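Local coordinates for insect group II chitinase (Ostrinia furnacalis, PDB 5Y2A), which probably hydrolyses the beta-1,4 linkages of chitin as an insect glycoside hydrolase family 18 chitinase, this chain being its second catalytic domain, at residues Ile27-Cys32 / Lys70-Lys75; Ile35-Ala40 / Glu64-Leu69. All blocks are in the same frame, centred on the assembly; numbering follows the deposited sequence.

Interaction 1: residues Ile27-Cys32 / Lys70-Lys75; sequences INPELC and KSHGVK
Pro29 sets one corner of its ring, CG, over one face of the His72 imidazole in a CH-pi contact, with Pro29 CG 3.7 Å from the centroid of the His72 ring and 24° off its normal. That corner sits toward the rim, nearest the ND1 side, where Pro29 CG lies 3.5 Å from His72 ND1, while Pro29 CB rests against His72 CB. Setting CG of His72 beside its backbone N and anti to the carbonyl carbon (chi1 -66°) turns one imidazole face to Pro29 CG. Beside this pair Val74 sets CG1 against two neighbouring carbonyl oxygens of the turn, 3.2 Å from Cys32 O and 3.3 Å from Pro29 O. No hydrogen bond crosses the contact. Both segments are turns leading into neighbouring parallel strands, 34-42 and 75-81, of the TIM barrel of family 18 chitinases, and the contact lies at the N-terminal ends of those strands. The turn at Pro29 is short and 3-10 in form; the backbone N of Leu31 bonds to the carbonyl of Asn28, whose OD1 also accepts from Glu30 N at 3.2 Å in an Asx turn. Cys32 is tied by a disulfide to Cys7 of the adjoining strand 4-10. On the other segment, Lys70 forms a salt bridge with Asp118, just before strand 119-123.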
loop_
_atom_site.group_PDB
_atom_site.type_symbol
_atom_site.label_atom_id
_atom_site.label_comp_id
_atom_site.label_asym_id
_atom_site.label_seq_id
_atom_site.Cartn_x
_atom_site.Cartn_y
_atom_site.Cartn_z
ATOM N N ILE A 27 15.966 -9.070 18.724
ATOM C CA ILE A 27 16.692 -7.862 19.105
ATOM C C ILE A 27 17.984 -8.252 19.807
ATOM O O ILE A 27 17.990 -9.098 20.710
ATOM C CB ILE A 27 15.831 -6.961 20.001
ATOM C CG1 ILE A 27 14.563 -6.512 19.277
ATOM C CG2 ILE A 27 16.632 -5.735 20.439
ATOM C CD1 ILE A 27 13.536 -5.880 20.202
ATOM N N ASN A 28 19.093 -7.655 19.376
ATOM C CA ASN A 28 20.352 -7.757 20.101
ATOM C C ASN A 28 20.509 -6.475 20.907
ATOM O O ASN A 28 20.903 -5.438 20.343
ATOM C CB ASN A 28 21.528 -7.948 19.136
ATOM C CG ASN A 28 22.861 -8.133 19.853
ATOM O OD1 ASN A 28 22.979 -7.909 21.056
ATOM N ND2 ASN A 28 23.871 -8.551 19.106
ATOM N N PRO A 29 20.215 -6.478 22.213
ATOM C CA PRO A 29 20.228 -5.216 22.972
ATOM C C PRO A 29 21.603 -4.593 23.092
ATOM O O PRO A 29 21.697 -3.383 23.339
ATOM C CB PRO A 29 19.668 -5.620 24.345
ATOM C CG PRO A 29 19.988 -7.068 24.463
ATOM C CD PRO A 29 19.884 -7.634 23.063
ATOM N N GLU A 30 22.672 -5.371 22.915
ATOM C CA GLU A 30 24.015 -4.807 22.936
ATOM C C GLU A 30 24.239 -3.811 21.807
ATOM O O GLU A 30 25.158 -2.993 21.891
ATOM C CB GLU A 30 25.052 -5.926 22.813
ATOM C CG GLU A 30 25.256 -6.754 24.063
ATOM C CD GLU A 30 26.296 -7.842 23.860
ATOM O OE1 GLU A 30 26.581 -8.183 22.691
ATOM O OE2 GLU A 30 26.828 -8.357 24.866
ATOM N N LEU A 31 23.420 -3.859 20.757
ATOM C CA LEU A 31 23.602 -3.018 19.583
ATOM C C LEU A 31 22.747 -1.756 19.609
ATOM O O LEU A 31 22.706 -1.030 18.610
ATOM C CB LEU A 31 23.301 -3.833 18.324
ATOM C CG LEU A 31 24.276 -4.976 18.026
ATOM C CD1 LEU A 31 23.848 -5.764 16.785
ATOM C CD2 LEU A 31 25.694 -4.435 17.861
ATOM N N CYS A 32 22.065 -1.478 20.718
ATOM C CA CYS A 32 21.214 -0.301 20.840
ATOM C C CYS A 32 21.454 0.351 22.191
ATOM O O CYS A 32 21.667 -0.343 23.184
ATOM C CB CYS A 32 19.725 -0.660 20.720
ATOM S SG CYS A 32 19.295 -1.590 19.234
ATOM N N LYS A 70 15.192 -3.629 29.076
ATOM C CA LYS A 70 15.859 -2.608 29.872
ATOM C C LYS A 70 16.772 -3.220 30.930
ATOM O O LYS A 70 17.672 -2.533 31.426
ATOM C CB LYS A 70 14.830 -1.659 30.500
ATOM C CG LYS A 70 14.038 -2.217 31.660
ATOM C CD LYS A 70 13.244 -1.102 32.329
ATOM C CE LYS A 70 11.993 -0.759 31.537
ATOM N NZ LYS A 70 11.289 0.428 32.107
ATOM N N SER A 71 16.581 -4.501 31.269
ATOM C CA SER A 71 17.534 -5.172 32.147
ATOM C C SER A 71 18.920 -5.256 31.518
ATOM O O SER A 71 19.898 -5.505 32.231
ATOM C CB SER A 71 17.037 -6.576 32.517
ATOM O OG SER A 71 17.229 -7.490 31.453
ATOM N N HIS A 72 19.018 -5.094 30.198
ATOM C CA HIS A 72 20.288 -4.993 29.492
ATOM C C HIS A 72 20.820 -3.569 29.434
ATOM O O HIS A 72 21.833 -3.323 28.772
ATOM C CB HIS A 72 20.157 -5.559 28.080
ATOM C CG HIS A 72 19.906 -7.032 28.058
ATOM N ND1 HIS A 72 20.876 -7.948 27.712
ATOM C CD2 HIS A 72 18.800 -7.751 28.364
ATOM C CE1 HIS A 72 20.375 -9.167 27.795
ATOM N NE2 HIS A 72 19.117 -9.075 28.187
ATOM N N GLY A 73 20.167 -2.629 30.107
ATOM C CA GLY A 73 20.640 -1.264 30.119
ATOM C C GLY A 73 20.233 -0.436 28.929
ATOM O O GLY A 73 20.799 0.641 28.716
ATOM N N VAL A 74 19.257 -0.885 28.156
ATOM C CA VAL A 74 18.745 -0.086 27.054
ATOM C C VAL A 74 17.496 0.619 27.546
ATOM O O VAL A 74 16.768 0.112 28.405
ATOM C CB VAL A 74 18.446 -0.943 25.804
ATOM C CG1 VAL A 74 19.704 -1.650 25.336
ATOM C CG2 VAL A 74 17.353 -1.950 26.094
ATOM N N LYS A 75 17.240 1.797 26.997
ATOM C CA LYS A 75 15.994 2.500 27.250
ATOM C C LYS A 75 15.012 2.116 26.153
ATOM O O LYS A 75 15.384 2.053 24.979
ATOM C CB LYS A 75 16.225 4.011 27.258
ATOM C CG LYS A 75 17.114 4.492 28.405
ATOM C CD LYS A 75 16.344 4.420 29.713
ATOM C CE LYS A 75 17.187 4.841 30.891
ATOM N NZ LYS A 75 16.336 4.976 32.111
#

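Interaction 2: residues Ile35-Ala40 / Glu64-Leu69; sequences IIYAFA and EKVTAL
Aliphatic contacts join Ile35 of strand 34-42 to Val66 of helix 62-67 and Leu69 of the 3-10 turn that follows. The two branches of Ile35 divide the work: CG2 meets Val66 CG1 at 4.0 Å, and CD1, at the end of the longer branch, reaches Leu69 CD1 at 3.9 Å. Ile35 and Leu69 cross at about a right angle and touch through these CD1 methyls. The first torsion of Ile35 (chi1 -62°) separates the branches, CG2 anti to the backbone N and CG1 beside it, and an extended chi2 carries CD1 to Leu69.

The aromatic contact is made two residues along the strand. Tyr37 presents a ring edge to Val66, whose CB lies in the ring plane while CG2 is 3.8 Å from Tyr37 CE2. Val66 thus serves both strand residues, one methyl for each. Beyond the two segments, Tyr63 meets the Tyr37 ring edge-to-face, and Tyr9 of strand 4-10 packs against Tyr37, Ile35 and Val66.

Polar bonds lie outside this interface. Tyr37 OH is hydrogen-bonded to Asp57, and Thr67 OG1 to the carbonyl of Tyr115. The strand itself is held by backbone bonds to strands 4-10 and 75-81, its parallel neighbours in the TIM barrel, and helix 62-67 belongs to the crossover from strand 34-42 to strand 75-81, on the outside of the barrel wall.

With no hydrogen bond spanning the two segments, helix and strand cohere here through apolar packing; the bond to Asp57 tethers the far end of the Tyr37 ring, while Val66, Tyr63 and Tyr9 probably limit its rotation.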
loop_
_atom_site.group_PDB
_atom_site.type_symbol
_atom_site.label_atom_id
_atom_site.label_comp_id
_atom_site.label_asym_id
_atom_site.label_seq_id
_atom_site.Cartn_x
_atom_site.Cartn_y
_atom_site.Cartn_z
ATOM N N ILE A 35 15.713 1.766 22.251
ATOM C CA ILE A 35 14.841 1.050 21.324
ATOM C C ILE A 35 13.508 1.784 21.281
ATOM O O ILE A 35 12.963 2.144 22.330
ATOM C CB ILE A 35 14.641 -0.418 21.745
ATOM C CG1 ILE A 35 15.975 -1.157 21.735
ATOM C CG2 ILE A 35 13.626 -1.123 20.832
ATOM C CD1 ILE A 35 15.888 -2.558 22.297
ATOM N N ILE A 36 12.989 2.009 20.077
ATOM C CA ILE A 36 11.678 2.616 19.883
ATOM C C ILE A 36 10.752 1.535 19.343
ATOM O O ILE A 36 11.043 0.919 18.307
ATOM C CB ILE A 36 11.727 3.803 18.907
ATOM C CG1 ILE A 36 12.782 4.837 19.322
ATOM C CG2 ILE A 36 10.349 4.459 18.827
ATOM C CD1 ILE A 36 12.662 5.333 20.732
ATOM N N TYR A 37 9.631 1.314 20.034
ATOM C CA TYR A 37 8.625 0.337 19.616
ATOM C C TYR A 37 7.672 1.022 18.644
ATOM O O TYR A 37 6.806 1.799 19.051
ATOM C CB TYR A 37 7.890 -0.222 20.832
ATOM C CG TYR A 37 7.057 -1.458 20.552
ATOM C CD1 TYR A 37 5.898 -1.385 19.786
ATOM C CD2 TYR A 37 7.422 -2.698 21.072
ATOM C CE1 TYR A 37 5.133 -2.518 19.523
ATOM C CE2 TYR A 37 6.663 -3.832 20.819
ATOM C CZ TYR A 37 5.517 -3.732 20.046
ATOM O OH TYR A 37 4.756 -4.848 19.779
ATOM N N ALA A 38 7.810 0.714 17.353
ATOM C CA ALA A 38 6.978 1.293 16.302
ATOM C C ALA A 38 5.928 0.280 15.861
ATOM O O ALA A 38 6.269 -0.877 15.590
ATOM C CB ALA A 38 7.835 1.706 15.099
ATOM N N PHE A 39 4.653 0.686 15.818
ATOM C CA PHE A 39 4.135 1.985 16.259
ATOM C C PHE A 39 2.858 1.783 17.071
ATOM O O PHE A 39 2.064 0.877 16.776
ATOM C CB PHE A 39 3.757 2.899 15.080
ATOM C CG PHE A 39 4.913 3.518 14.354
ATOM C CD1 PHE A 39 5.710 4.472 14.967
ATOM C CD2 PHE A 39 5.165 3.188 13.031
ATOM C CE1 PHE A 39 6.762 5.061 14.284
ATOM C CE2 PHE A 39 6.212 3.772 12.339
ATOM C CZ PHE A 39 7.013 4.710 12.969
ATOM N N ALA A 40 2.626 2.661 18.041
ATOM C CA ALA A 40 1.273 2.887 18.533
ATOM C C ALA A 40 0.618 3.969 17.678
ATOM O O ALA A 40 1.279 4.659 16.896
ATOM C CB ALA A 40 1.280 3.280 20.013
ATOM N N GLU A 64 5.598 -5.860 26.421
ATOM C CA GLU A 64 6.344 -6.211 27.629
ATOM C C GLU A 64 7.632 -6.943 27.297
ATOM O O GLU A 64 8.639 -6.788 27.999
ATOM C CB GLU A 64 5.490 -7.090 28.545
ATOM C CG GLU A 64 4.282 -6.408 29.128
ATOM C CD GLU A 64 3.440 -7.367 29.948
ATOM O OE1 GLU A 64 3.925 -8.484 30.235
ATOM O OE2 GLU A 64 2.303 -6.999 30.306
ATOM N N LYS A 65 7.613 -7.770 26.252
ATOM C CA LYS A 65 8.819 -8.495 25.884
ATOM C C LYS A 65 9.916 -7.554 25.409
ATOM O O LYS A 65 11.099 -7.840 25.614
ATOM C CB LYS A 65 8.501 -9.557 24.834
ATOM C CG LYS A 65 7.737 -10.732 25.420
ATOM C CD LYS A 65 7.452 -11.813 24.402
ATOM C CE LYS A 65 6.850 -13.031 25.091
ATOM N NZ LYS A 65 6.177 -13.955 24.141
ATOM N N VAL A 66 9.556 -6.434 24.783
ATOM C CA VAL A 66 10.588 -5.485 24.372
ATOM C C VAL A 66 11.037 -4.610 25.547
ATOM O O VAL A 66 12.237 -4.375 25.726
ATOM C CB VAL A 66 10.106 -4.646 23.173
ATOM C CG1 VAL A 66 11.173 -3.625 22.772
ATOM C CG2 VAL A 66 9.803 -5.557 21.988
ATOM N N THR A 67 10.103 -4.103 26.367
ATOM C CA THR A 67 10.540 -3.286 27.502
ATOM C C THR A 67 11.334 -4.092 28.522
ATOM O O THR A 67 12.093 -3.502 29.298
ATOM C CB THR A 67 9.372 -2.595 28.220
ATOM O OG1 THR A 67 8.479 -3.571 28.771
ATOM C CG2 THR A 67 8.628 -1.654 27.289
ATOM N N ALA A 68 11.170 -5.417 28.544
ATOM C CA ALA A 68 11.980 -6.253 29.424
ATOM C C ALA A 68 13.467 -6.144 29.113
ATOM O O ALA A 68 14.295 -6.462 29.972
ATOM C CB ALA A 68 11.535 -7.714 29.327
ATOM N N LEU A 69 13.830 -5.698 27.908
ATOM C CA LEU A 69 15.236 -5.558 27.556
ATOM C C LEU A 69 15.931 -4.454 28.336
ATOM O O LEU A 69 17.160 -4.346 28.258
ATOM C CB LEU A 69 15.373 -5.291 26.054
ATOM C CG LEU A 69 14.890 -6.454 25.197
ATOM C CD1 LEU A 69 14.874 -6.072 23.713
ATOM C CD2 LEU A 69 15.783 -7.661 25.442
#

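Overall arrangement
Interactions 1 and 2 have centres about 11 Å apart, the 35-40/64-69 pair being nested within the chain loop that 27-32/70-75 closes. They are continuous: Lys75 O lies 2.8 Å from Ile35 N, a probable backbone hydrogen bond between the two barrel strands. Ile27, from the first segment of interaction 1, packs CG2 onto interaction 2, 3.7 Å from Leu69 CD1 and 3.8 Å from Ile35 CD1. Val74 CG2 also packs at 3.2 Å against Leu69 O. Interaction 1 is the more superficial, and interaction 2 the buried layer between wall and helix. Interaction 1 lies at the N-terminal ends of the strands, whereas the active site of a TIM-barrel chitinase is expected at their C-terminal ends.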